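Local coordinates for DUF917 domain-containing protein (Chromobacterium violaceum, PDB 2O3I) that is of unknown function but belongs to the DUF917 (S-Me-THD-like) family, whose two family domains it carries, and forms an assembly of two subunits, at residues Ser301-Trp305 / Glu376-Tyr382; Trp79-Glu85 / Leu158-Ser162; Ala2-Pro7 / Asp47-Asp53; Val138-Pro142 / Ser184-Glu188. The protein carries 2 engineered substitutions. One frame throughout, in Å; residues are numbered along the deposited sequence.

Contact 1: residues Ser301-Trp305 / Glu376-Tyr382; sequences SLLAW and ELAQLGY
Leu303 (m, p) lays its CD1 methyl against the tip of Leu377, CD1 to CD2 3.6 Å, and against Leu380, CD1 to CD2 3.8 Å, while its other methyl, CD2, meets Tyr382 CB at 3.6 Å. Leu302 (m, t), its neighbour on strand 301-306, points the same way: its CD1 lies 3.7 Å from Leu380 CD2 and its CB 4.0 Å from Leu377 CD2. Both can face the helix because Leu302, at phi/psi -119/-27, breaks the extended run; with Leu303 it forms a classic beta bulge opposite Leu296. The nearest CA atoms are those of Leu302 and Leu377, 7.3 Å apart. Helix 367-379 ends in a Schellman motif, with Tyr382 N to Leu377 O 3.1 Å, Gly381 N to Ala378 O 2.9 Å and Gly381 at positive phi (87°), which turns Tyr382 (chi1 t) back toward the strand. There Tyr382 CD2 just reaches Trp305 CZ2, at 4.5 Å. Tyr382 OH is hydrogen-bonded to Pro385 O. The chemistry between the segments is apolar, implying that side-chain packing joins the C-terminal helix to this sheet.

Contact 2: residues Trp79-Glu85 / Leu158-Ser162; sequences WPNGPVE and LAGES
The carboxylate of Glu161 reaches the first turn of helix 81-96, where early backbone NH groups lack partners within the helix. OE2 accepts from Gly82 N at 2.8 Å and is also hydrogen-bonded to Tyr67 OH. OE1 receives only a weak bond from Asn81 N at 3.4 Å, and lies 3.2 Å from Trp79 O, another acceptor, without bonding. Asn81 N also bonds weakly to Trp79 O, 2.9 Å away, across the inverse gamma turn centred on Pro80, the N-cap residue. The m, m, -60° rotamer of Glu161 curls the acid back to these amides. In return, Asn81 ND2 donates to Glu161 O (3.1 Å), while Asn81 OD1 is hydrogen-bonded to Tyr43 OH. Strand 156-159 ends beside the helix, with Gly82 CA 4.7 Å from Ala159 CA and Asn81 CA 4.9 Å from Glu161 CA. A CB on Gly82 would clash with Glu161 OE2; instead Gly82 CA makes a CA-H...O contact to Gly160 O at 3.4 Å. Glu85 CB packs on Ala159 CB at 3.7 Å. A carboxylate accepting from first-turn amides is consistent with a favourable charge-dipole interaction.

Contact 3: residues Ala2-Pro7 / Asp47-Asp53; sequences AFELSP and DKVRVVD
Four backbone hydrogen bonds join strands 3-5 and 49-52, which run antiparallel with 141° between their directions. Leu5 and Val49 form one hydrogen-bonded pair, N to O 2.8 Å both ways. Phe3 and Val51 form the next, with Val51 N to Phe3 O 2.8 Å and Phe3 N to Val51 O 3.1 Å. A fifth bond, Ala2 N to Val51 O at 2.8 Å, extends the ladder, so Ala2 and Phe3 together face Val51 in a classic beta bulge. Glu4 and Arg50 are the non-hydrogen-bonded pair, CA to CA 4.6 Å; Glu4 CA makes a CA-H...O contact of 3.0 Å to Val49 O.

Apolar contacts lie on the face carrying Phe3, Leu5, Val49 and Val51. Val51 CB sits over the Phe3 ring (chi1 p), 3.8 Å from its centroid, as a CH-pi contact; Leu5 CG meets Val51 CG2 at 3.7 Å and Leu5 CB meets Val49 CB at 3.8 Å. Strand 3-5 is an outermost strand of the chain's mixed sheet, strand 49-52 pairs on its other edge, in parallel, with strand 127-129, and helices 111-124 and 225-237 cover the apolar face.

Contact 4: residues Val138-Pro142 / Ser184-Glu188; sequences VPSLP and STVVE
Residues 138-142 run as a loop that turns into a 3-10 segment at Leu141 (phi/psi -48/-38), whereas 184-188 is regular helix, with Glu188 N bonded to Ser184 O at 2.9 Å. The nearest CA atoms are those of Pro142 and Ser184, 5.5 Å apart, and Ser184 and Glu188, one turn apart, both direct their CA-to-CB bonds at the loop. Glu188, extended through chi1 and chi2 (both t), accepts a hydrogen bond at OE2 from Leu141 N, 3.1 Å away, at the start of the 3-10 segment; the same oxygen forms a salt bridge with Arg192. Glu188 OE1 lies 3.0 Å from Ser140 CB. Leu141 (m, t) packs along the helix side, CB to Ser184 CB 4.0 Å and CD1 to Ser184 O 3.8 Å. The Pro142 ring leans on Thr185, CG to OG1 3.4 Å. This is loop-to-helix packing tied by a carboxylate-to-amide bond. Leu141 and Ser184 both touch Trp209 of strand 203-211, Val138, Pro139 and Pro142 pack on helix 367-379, and Val186 reaches Gln199 of the second subunit.

Overall arrangement
Contacts 1 and 4 are adjacent, with centres 17 Å apart: Pro139 CG meets Glu376 OE1 at 3.5 Å, and Pro139 CD meets Leu302 CD2 at 4.2 Å, so Pro139 of contact 4 touches both sides of contact 1, the helix end and the bulged strand. Contacts 2 and 3 both reach the mixed sheet and lie 22 Å apart between centres. Both lie on the opposite side of the chain's centre from contact 1, at 33 and 37 Å between centres. Contact 4 alternates along the chain with contact 2, their nearest atoms about 7 Å apart, and joins segments from the N- and C-terminal S-Me-THD-like domains. The location of any active site remains undefined.

Contact 1: residues Ser301-Trp305 / Glu376-Tyr382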
loop_
_atom_site.group_PDB
_atom_site.type_symbol
_atom_site.label_atom_id
_atom_site.label_comp_id
_atom_site.label_asym_id
_atom_site.label_seq_id
_atom_site.Cartn_x
_atom_site.Cartn_y
_atom_site.Cartn_z
ATOM N N SER A 301 -8.317 -20.568 -14.767
ATOM C CA SER A 301 -9.610 -20.913 -15.324
ATOM C C SER A 301 -10.467 -21.295 -14.119
ATOM O O SER A 301 -10.027 -22.052 -13.257
ATOM C CB SER A 301 -9.471 -22.083 -16.294
ATOM O OG SER A 301 -8.699 -21.689 -17.414
ATOM N N LEU A 302 -11.685 -20.769 -14.060
ATOM C CA LEU A 302 -12.568 -21.023 -12.931
ATOM C C LEU A 302 -13.885 -21.721 -13.279
ATOM O O LEU A 302 -14.469 -22.408 -12.441
ATOM C CB LEU A 302 -12.852 -19.697 -12.223
ATOM C CG LEU A 302 -11.595 -18.987 -11.707
ATOM C CD1 LEU A 302 -11.916 -17.542 -11.366
ATOM C CD2 LEU A 302 -11.049 -19.729 -10.489
ATOM N N LEU A 303 -14.354 -21.534 -14.506
ATOM C CA LEU A 303 -15.587 -22.162 -14.948
ATOM C C LEU A 303 -15.518 -22.584 -16.410
ATOM O O LEU A 303 -14.775 -22.005 -17.205
ATOM C CB LEU A 303 -16.773 -21.213 -14.782
ATOM C CG LEU A 303 -17.088 -20.610 -13.417
ATOM C CD1 LEU A 303 -16.251 -19.358 -13.195
ATOM C CD2 LEU A 303 -18.569 -20.261 -13.372
ATOM N N ALA A 304 -16.305 -23.599 -16.746
ATOM C CA ALA A 304 -16.399 -24.110 -18.106
ATOM C C ALA A 304 -17.891 -24.230 -18.413
ATOM O O ALA A 304 -18.625 -24.936 -17.715
ATOM C CB ALA A 304 -15.715 -25.473 -18.218
ATOM N N TRP A 305 -18.334 -23.529 -19.452
ATOM C CA TRP A 305 -19.739 -23.535 -19.836
ATOM C C TRP A 305 -20.023 -24.125 -21.206
ATOM O O TRP A 305 -19.352 -23.800 -22.185
ATOM C CB TRP A 305 -20.315 -22.114 -19.832
ATOM C CG TRP A 305 -20.644 -21.535 -18.487
ATOM C CD1 TRP A 305 -19.865 -20.698 -17.734
ATOM C CD2 TRP A 305 -21.864 -21.715 -17.758
ATOM N NE1 TRP A 305 -20.529 -20.345 -16.581
ATOM C CE2 TRP A 305 -21.757 -20.955 -16.571
ATOM C CE3 TRP A 305 -23.040 -22.443 -17.992
ATOM C CZ2 TRP A 305 -22.783 -20.904 -15.619
ATOM C CZ3 TRP A 305 -24.058 -22.392 -17.047
ATOM C CH2 TRP A 305 -23.922 -21.627 -15.875
ATOM N N GLU A 376 -15.371 -16.177 -4.735
ATOM C CA GLU A 376 -14.705 -15.766 -5.965
ATOM C C GLU A 376 -15.599 -16.049 -7.166
ATOM O O GLU A 376 -15.782 -15.193 -8.035
ATOM C CB GLU A 376 -13.371 -16.500 -6.116
ATOM C CG GLU A 376 -12.583 -16.124 -7.368
ATOM C CD GLU A 376 -11.897 -14.771 -7.261
ATOM O OE1 GLU A 376 -11.332 -14.310 -8.278
ATOM O OE2 GLU A 376 -11.915 -14.171 -6.164
ATOM N N LEU A 377 -16.161 -17.251 -7.204
ATOM C CA LEU A 377 -17.046 -17.643 -8.291
ATOM C C LEU A 377 -18.307 -16.781 -8.316
ATOM O O LEU A 377 -18.853 -16.506 -9.383
ATOM C CB LEU A 377 -17.430 -19.112 -8.136
ATOM C CG LEU A 377 -16.264 -20.092 -8.239
ATOM C CD1 LEU A 377 -16.648 -21.402 -7.576
ATOM C CD2 LEU A 377 -15.890 -20.305 -9.693
ATOM N N ALA A 378 -18.766 -16.370 -7.138
ATOM C CA ALA A 378 -19.957 -15.533 -7.026
ATOM C C ALA A 378 -19.725 -14.229 -7.785
ATOM O O ALA A 378 -20.612 -13.727 -8.474
ATOM C CB ALA A 378 -20.258 -15.242 -5.558
ATOM N N GLN A 379 -18.522 -13.686 -7.654
ATOM C CA GLN A 379 -18.169 -12.447 -8.330
ATOM C C GLN A 379 -18.225 -12.658 -9.839
ATOM O O GLN A 379 -18.449 -11.717 -10.595
ATOM C CB GLN A 379 -16.764 -12.009 -7.918
ATOM C CG GLN A 379 -16.606 -11.782 -6.423
ATOM C CD GLN A 379 -15.148 -11.660 -6.003
ATOM O OE1 GLN A 379 -14.844 -11.385 -4.836
ATOM N NE2 GLN A 379 -14.236 -11.874 -6.954
ATOM N N LEU A 380 -18.016 -13.898 -10.272
ATOM C CA LEU A 380 -18.063 -14.222 -11.691
ATOM C C LEU A 380 -19.447 -14.705 -12.121
ATOM O O LEU A 380 -19.598 -15.343 -13.166
ATOM C CB LEU A 380 -17.016 -15.282 -12.044
ATOM C CG LEU A 380 -15.575 -14.802 -12.225
ATOM C CD1 LEU A 380 -14.935 -14.506 -10.875
ATOM C CD2 LEU A 380 -14.793 -15.878 -12.958
ATOM N N GLY A 381 -20.454 -14.416 -11.303
ATOM C CA GLY A 381 -21.811 -14.798 -11.653
ATOM C C GLY A 381 -22.339 -16.178 -11.288
ATOM O O GLY A 381 -23.542 -16.415 -11.423
ATOM N N TYR A 382 -21.483 -17.100 -10.855
ATOM C CA TYR A 382 -21.978 -18.425 -10.483
ATOM C C TYR A 382 -22.250 -18.475 -8.993
ATOM O O TYR A 382 -21.335 -18.348 -8.185
ATOM C CB TYR A 382 -20.986 -19.533 -10.847
ATOM C CG TYR A 382 -21.476 -20.910 -10.442
ATOM C CD1 TYR A 382 -21.021 -21.529 -9.273
ATOM C CD2 TYR A 382 -22.443 -21.569 -11.199
ATOM C CE1 TYR A 382 -21.526 -22.776 -8.874
ATOM C CE2 TYR A 382 -22.950 -22.802 -10.813
ATOM C CZ TYR A 382 -22.493 -23.403 -9.654
ATOM O OH TYR A 382 -23.006 -24.626 -9.291
#

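Contact 2: residues Trp79-Glu85 / Leu158-Ser162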
loop_
_atom_site.group_PDB
_atom_site.type_symbol
_atom_site.label_atom_id
_atom_site.label_comp_id
_atom_site.label_asym_id
_atom_site.label_seq_id
_atom_site.Cartn_x
_atom_site.Cartn_y
_atom_site.Cartn_z
ATOM N N TRP A 79 16.704 -13.124 -14.019
ATOM C CA TRP A 79 17.126 -13.673 -12.729
ATOM C C TRP A 79 16.082 -13.266 -11.685
ATOM O O TRP A 79 15.512 -12.184 -11.764
ATOM C CB TRP A 79 18.510 -13.137 -12.340
ATOM C CG TRP A 79 19.488 -13.147 -13.484
ATOM C CD1 TRP A 79 19.566 -12.244 -14.508
ATOM C CD2 TRP A 79 20.494 -14.130 -13.742
ATOM N NE1 TRP A 79 20.556 -12.603 -15.387
ATOM C CE2 TRP A 79 21.143 -13.758 -14.943
ATOM C CE3 TRP A 79 20.911 -15.290 -13.078
ATOM C CZ2 TRP A 79 22.186 -14.503 -15.494
ATOM C CZ3 TRP A 79 21.948 -16.033 -13.624
ATOM C CH2 TRP A 79 22.574 -15.635 -14.823
ATOM N N PRO A 80 15.812 -14.133 -10.700
ATOM C CA PRO A 80 14.818 -13.813 -9.671
ATOM C C PRO A 80 15.328 -12.928 -8.535
ATOM O O PRO A 80 15.260 -13.310 -7.367
ATOM C CB PRO A 80 14.403 -15.190 -9.178
ATOM C CG PRO A 80 15.698 -15.932 -9.214
ATOM C CD PRO A 80 16.303 -15.514 -10.546
ATOM N N ASN A 81 15.834 -11.747 -8.875
ATOM C CA ASN A 81 16.351 -10.840 -7.857
ATOM C C ASN A 81 15.308 -10.476 -6.804
ATOM O O ASN A 81 15.601 -10.482 -5.608
ATOM C CB ASN A 81 16.905 -9.562 -8.499
ATOM C CG ASN A 81 18.237 -9.786 -9.190
ATOM O OD1 ASN A 81 18.788 -10.887 -9.153
ATOM N ND2 ASN A 81 18.764 -8.739 -9.819
ATOM N N GLY A 82 14.095 -10.163 -7.246
ATOM C CA GLY A 82 13.041 -9.804 -6.310
ATOM C C GLY A 82 12.768 -10.872 -5.262
ATOM O O GLY A 82 12.859 -10.595 -4.065
ATOM N N PRO A 83 12.410 -12.098 -5.678
ATOM C CA PRO A 83 12.136 -13.182 -4.729
ATOM C C PRO A 83 13.336 -13.484 -3.830
ATOM O O PRO A 83 13.185 -13.722 -2.633
ATOM C CB PRO A 83 11.777 -14.354 -5.642
ATOM C CG PRO A 83 11.085 -13.676 -6.778
ATOM C CD PRO A 83 11.990 -12.480 -7.040
ATOM N N VAL A 84 14.529 -13.482 -4.412
ATOM C CA VAL A 84 15.737 -13.742 -3.638
ATOM C C VAL A 84 15.875 -12.675 -2.548
ATOM O O VAL A 84 16.140 -12.978 -1.377
ATOM C CB VAL A 84 16.991 -13.720 -4.547
ATOM C CG1 VAL A 84 18.248 -13.706 -3.703
ATOM C CG2 VAL A 84 16.998 -14.932 -5.458
ATOM N N GLU A 85 15.675 -11.420 -2.931
ATOM C CA GLU A 85 15.791 -10.322 -1.979
ATOM C C GLU A 85 14.701 -10.379 -0.899
ATOM O O GLU A 85 14.955 -10.051 0.264
ATOM C CB GLU A 85 15.732 -8.983 -2.715
ATOM C CG GLU A 85 16.356 -7.845 -1.939
ATOM C CD GLU A 85 17.855 -8.017 -1.774
ATOM O OE1 GLU A 85 18.364 -7.768 -0.661
ATOM O OE2 GLU A 85 18.524 -8.395 -2.762
ATOM N N LEU A 158 7.976 -7.438 -0.008
ATOM C CA LEU A 158 7.924 -7.221 -1.450
ATOM C C LEU A 158 9.277 -6.631 -1.834
ATOM O O LEU A 158 9.769 -5.716 -1.176
ATOM C CB LEU A 158 6.809 -6.246 -1.821
ATOM C CG LEU A 158 5.383 -6.775 -1.726
ATOM C CD1 LEU A 158 4.420 -5.613 -1.955
ATOM C CD2 LEU A 158 5.158 -7.887 -2.744
ATOM N N ALA A 159 9.884 -7.153 -2.893
ATOM C CA ALA A 159 11.195 -6.669 -3.296
ATOM C C ALA A 159 11.345 -6.386 -4.784
ATOM O O ALA A 159 10.718 -7.037 -5.620
ATOM C CB ALA A 159 12.255 -7.659 -2.847
ATOM N N GLY A 160 12.186 -5.399 -5.090
ATOM C CA GLY A 160 12.463 -5.014 -6.466
ATOM C C GLY A 160 13.680 -5.763 -6.984
ATOM O O GLY A 160 14.260 -6.583 -6.270
ATOM N N GLU A 161 14.083 -5.478 -8.218
ATOM C CA GLU A 161 15.226 -6.153 -8.825
ATOM C C GLU A 161 16.570 -5.483 -8.539
ATOM O O GLU A 161 17.627 -6.088 -8.745
ATOM C CB GLU A 161 15.018 -6.255 -10.341
ATOM C CG GLU A 161 13.790 -7.075 -10.746
ATOM C CD GLU A 161 13.922 -8.550 -10.381
ATOM O OE1 GLU A 161 14.867 -9.203 -10.884
ATOM O OE2 GLU A 161 13.085 -9.053 -9.597
ATOM N N SER A 162 16.529 -4.243 -8.057
ATOM C CA SER A 162 17.752 -3.498 -7.763
ATOM C C SER A 162 18.197 -3.613 -6.306
ATOM O O SER A 162 19.371 -3.873 -6.020
ATOM C CB SER A 162 17.562 -2.022 -8.125
ATOM O OG SER A 162 16.445 -1.473 -7.443
#

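Contact 3: residues Ala2-Pro7 / Asp47-Asp53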
loop_
_atom_site.group_PDB
_atom_site.type_symbol
_atom_site.label_atom_id
_atom_site.label_comp_id
_atom_site.label_asym_id
_atom_site.label_seq_id
_atom_site.Cartn_x
_atom_site.Cartn_y
_atom_site.Cartn_z
ATOM N N ALA A 2 14.600 -35.097 0.283
ATOM C CA ALA A 2 14.328 -36.450 -0.276
ATOM C C ALA A 2 14.983 -36.623 -1.646
ATOM O O ALA A 2 15.597 -37.661 -1.913
ATOM C CB ALA A 2 12.818 -36.688 -0.377
ATOM N N PHE A 3 14.853 -35.621 -2.516
ATOM C CA PHE A 3 15.462 -35.698 -3.844
ATOM C C PHE A 3 16.015 -34.345 -4.300
ATOM O O PHE A 3 15.921 -33.354 -3.569
ATOM C CB PHE A 3 14.459 -36.269 -4.874
ATOM C CG PHE A 3 13.261 -35.386 -5.144
ATOM C CD1 PHE A 3 13.277 -34.467 -6.187
ATOM C CD2 PHE A 3 12.104 -35.505 -4.378
ATOM C CE1 PHE A 3 12.157 -33.680 -6.467
ATOM C CE2 PHE A 3 10.983 -34.726 -4.647
ATOM C CZ PHE A 3 11.009 -33.812 -5.697
ATOM N N GLU A 4 16.615 -34.302 -5.488
ATOM C CA GLU A 4 17.165 -33.045 -5.983
ATOM C C GLU A 4 16.869 -32.757 -7.449
ATOM O O GLU A 4 16.648 -33.670 -8.256
ATOM C CB GLU A 4 18.682 -32.972 -5.724
ATOM C CG GLU A 4 19.519 -34.037 -6.393
ATOM C CD GLU A 4 20.994 -33.977 -5.986
ATOM O OE1 GLU A 4 21.810 -34.658 -6.638
ATOM O OE2 GLU A 4 21.341 -33.261 -5.019
ATOM N N LEU A 5 16.858 -31.469 -7.781
ATOM C CA LEU A 5 16.582 -31.026 -9.142
ATOM C C LEU A 5 17.844 -30.480 -9.778
ATOM O O LEU A 5 18.690 -29.914 -9.096
ATOM C CB LEU A 5 15.525 -29.916 -9.139
ATOM C CG LEU A 5 14.161 -30.158 -8.494
ATOM C CD1 LEU A 5 13.436 -28.822 -8.355
ATOM C CD2 LEU A 5 13.351 -31.131 -9.333
ATOM N N SER A 6 17.956 -30.648 -11.089
ATOM C CA SER A 6 19.090 -30.148 -11.849
ATOM C C SER A 6 18.506 -29.153 -12.855
ATOM O O SER A 6 17.292 -29.088 -13.026
ATOM C CB SER A 6 19.777 -31.291 -12.593
ATOM O OG SER A 6 18.948 -31.775 -13.640
ATOM N N PRO A 7 19.355 -28.359 -13.527
ATOM C CA PRO A 7 18.800 -27.408 -14.494
ATOM C C PRO A 7 17.885 -28.065 -15.533
ATOM O O PRO A 7 16.816 -27.546 -15.841
ATOM C CB PRO A 7 20.045 -26.794 -15.118
ATOM C CG PRO A 7 21.001 -26.759 -13.940
ATOM C CD PRO A 7 20.798 -28.130 -13.325
ATOM N N ASP A 47 24.263 -26.003 -8.583
ATOM C CA ASP A 47 23.552 -26.511 -9.751
ATOM C C ASP A 47 22.411 -27.452 -9.359
ATOM O O ASP A 47 21.559 -27.792 -10.178
ATOM C CB ASP A 47 24.569 -27.272 -10.613
ATOM C CG ASP A 47 24.271 -27.188 -12.083
ATOM O OD1 ASP A 47 23.937 -26.078 -12.553
ATOM O OD2 ASP A 47 24.390 -28.225 -12.776
ATOM N N LYS A 48 22.413 -27.872 -8.101
ATOM C CA LYS A 48 21.420 -28.804 -7.588
ATOM C C LYS A 48 20.460 -28.158 -6.599
ATOM O O LYS A 48 20.859 -27.348 -5.763
ATOM C CB LYS A 48 22.131 -29.985 -6.919
ATOM C CG LYS A 48 23.025 -30.785 -7.869
ATOM C CD LYS A 48 23.876 -31.813 -7.123
ATOM C CE LYS A 48 24.484 -32.838 -8.079
ATOM N NZ LYS A 48 25.209 -32.198 -9.216
ATOM N N VAL A 49 19.190 -28.530 -6.705
ATOM C CA VAL A 49 18.157 -28.000 -5.831
ATOM C C VAL A 49 17.614 -29.104 -4.935
ATOM O O VAL A 49 17.008 -30.068 -5.404
ATOM C CB VAL A 49 16.995 -27.390 -6.652
ATOM C CG1 VAL A 49 15.890 -26.927 -5.725
ATOM C CG2 VAL A 49 17.502 -26.222 -7.490
ATOM N N ARG A 50 17.842 -28.955 -3.638
ATOM C CA ARG A 50 17.374 -29.926 -2.666
ATOM C C ARG A 50 15.873 -29.749 -2.439
ATOM O O ARG A 50 15.409 -28.639 -2.161
ATOM C CB ARG A 50 18.142 -29.740 -1.356
ATOM C CG ARG A 50 18.026 -30.881 -0.359
ATOM C CD ARG A 50 19.355 -31.049 0.389
ATOM N NE ARG A 50 19.943 -29.760 0.766
ATOM C CZ ARG A 50 19.480 -28.966 1.729
ATOM N NH1 ARG A 50 18.410 -29.325 2.434
ATOM N NH2 ARG A 50 20.073 -27.802 1.979
ATOM N N VAL A 51 15.122 -30.841 -2.585
ATOM C CA VAL A 51 13.677 -30.826 -2.375
ATOM C C VAL A 51 13.354 -31.799 -1.250
ATOM O O VAL A 51 13.734 -32.963 -1.314
ATOM C CB VAL A 51 12.904 -31.288 -3.625
ATOM C CG1 VAL A 51 11.404 -31.108 -3.390
ATOM C CG2 VAL A 51 13.380 -30.520 -4.853
ATOM N N VAL A 52 12.646 -31.326 -0.230
ATOM C CA VAL A 52 12.297 -32.163 0.917
ATOM C C VAL A 52 10.785 -32.301 1.121
ATOM O O VAL A 52 10.004 -31.445 0.689
ATOM C CB VAL A 52 12.911 -31.588 2.223
ATOM C CG1 VAL A 52 14.429 -31.511 2.103
ATOM C CG2 VAL A 52 12.344 -30.202 2.500
ATOM N N ASP A 53 10.372 -33.386 1.774
ATOM C CA ASP A 53 8.958 -33.593 2.057
ATOM C C ASP A 53 8.626 -32.810 3.317
ATOM O O ASP A 53 9.513 -32.474 4.103
ATOM C CB ASP A 53 8.642 -35.072 2.267
ATOM C CG ASP A 53 8.888 -35.903 1.016
ATOM O OD1 ASP A 53 9.957 -36.551 0.936
ATOM O OD2 ASP A 53 8.017 -35.894 0.110
#

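Contact 4: residues Val138-Pro142 / Ser184-Glu188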
loop_
_atom_site.group_PDB
_atom_site.type_symbol
_atom_site.label_atom_id
_atom_site.label_comp_id
_atom_site.label_asym_id
_atom_site.label_seq_id
_atom_site.Cartn_x
_atom_site.Cartn_y
_atom_site.Cartn_z
ATOM N N VAL A 138 -4.480 -20.394 -7.882
ATOM C CA VAL A 138 -5.704 -19.716 -7.473
ATOM C C VAL A 138 -5.605 -18.214 -7.699
ATOM O O VAL A 138 -4.520 -17.641 -7.646
ATOM C CB VAL A 138 -6.025 -19.987 -5.972
ATOM C CG1 VAL A 138 -6.067 -21.490 -5.706
ATOM C CG2 VAL A 138 -4.999 -19.307 -5.082
ATOM N N PRO A 139 -6.749 -17.554 -7.947
ATOM C CA PRO A 139 -6.759 -16.111 -8.183
ATOM C C PRO A 139 -6.422 -15.248 -6.976
ATOM O O PRO A 139 -5.971 -14.117 -7.145
ATOM C CB PRO A 139 -8.172 -15.858 -8.695
ATOM C CG PRO A 139 -8.969 -16.835 -7.917
ATOM C CD PRO A 139 -8.119 -18.095 -8.020
ATOM N N SER A 140 -6.653 -15.751 -5.764
ATOM C CA SER A 140 -6.340 -14.952 -4.582
ATOM C C SER A 140 -5.934 -15.766 -3.352
ATOM O O SER A 140 -6.305 -16.926 -3.208
ATOM C CB SER A 140 -7.506 -14.016 -4.246
ATOM O OG SER A 140 -8.473 -14.669 -3.460
ATOM N N LEU A 141 -5.176 -15.124 -2.467
ATOM C CA LEU A 141 -4.620 -15.737 -1.261
ATOM C C LEU A 141 -5.491 -16.567 -0.315
ATOM O O LEU A 141 -5.016 -17.556 0.236
ATOM C CB LEU A 141 -3.887 -14.666 -0.448
ATOM C CG LEU A 141 -2.752 -13.919 -1.163
ATOM C CD1 LEU A 141 -2.217 -12.837 -0.235
ATOM C CD2 LEU A 141 -1.640 -14.879 -1.570
ATOM N N PRO A 142 -6.756 -16.179 -0.089
ATOM C CA PRO A 142 -7.572 -16.995 0.827
ATOM C C PRO A 142 -7.904 -18.409 0.330
ATOM O O PRO A 142 -8.458 -19.225 1.070
ATOM C CB PRO A 142 -8.829 -16.142 1.034
ATOM C CG PRO A 142 -8.908 -15.317 -0.228
ATOM C CD PRO A 142 -7.461 -14.939 -0.461
ATOM N N SER A 184 -6.229 -12.412 4.763
ATOM C CA SER A 184 -5.440 -12.718 3.574
ATOM C C SER A 184 -5.854 -11.799 2.432
ATOM O O SER A 184 -5.007 -11.227 1.736
ATOM C CB SER A 184 -5.657 -14.175 3.153
ATOM O OG SER A 184 -5.299 -15.062 4.195
ATOM N N THR A 185 -7.164 -11.669 2.243
ATOM C CA THR A 185 -7.712 -10.824 1.187
ATOM C C THR A 185 -7.234 -9.384 1.372
ATOM O O THR A 185 -6.785 -8.743 0.419
ATOM C CB THR A 185 -9.272 -10.852 1.193
ATOM O OG1 THR A 185 -9.731 -12.180 0.905
ATOM C CG2 THR A 185 -9.835 -9.901 0.140
ATOM N N VAL A 186 -7.326 -8.885 2.603
ATOM C CA VAL A 186 -6.905 -7.523 2.911
ATOM C C VAL A 186 -5.434 -7.324 2.562
ATOM O O VAL A 186 -5.062 -6.338 1.921
ATOM C CB VAL A 186 -7.112 -7.196 4.414
ATOM C CG1 VAL A 186 -6.763 -5.738 4.679
ATOM C CG2 VAL A 186 -8.553 -7.481 4.824
ATOM N N VAL A 187 -4.597 -8.264 2.987
ATOM C CA VAL A 187 -3.172 -8.182 2.708
ATOM C C VAL A 187 -2.931 -8.125 1.205
ATOM O O VAL A 187 -2.149 -7.311 0.724
ATOM C CB VAL A 187 -2.423 -9.389 3.316
ATOM C CG1 VAL A 187 -1.025 -9.506 2.719
ATOM C CG2 VAL A 187 -2.347 -9.225 4.827
ATOM N N GLU A 188 -3.616 -8.987 0.464
ATOM C CA GLU A 188 -3.459 -9.015 -0.981
ATOM C C GLU A 188 -3.930 -7.700 -1.601
ATOM O O GLU A 188 -3.340 -7.206 -2.561
ATOM C CB GLU A 188 -4.253 -10.177 -1.563
ATOM C CG GLU A 188 -4.042 -10.393 -3.041
ATOM C CD GLU A 188 -4.891 -11.526 -3.567
ATOM O OE1 GLU A 188 -6.131 -11.408 -3.506
ATOM O OE2 GLU A 188 -4.322 -12.535 -4.030
#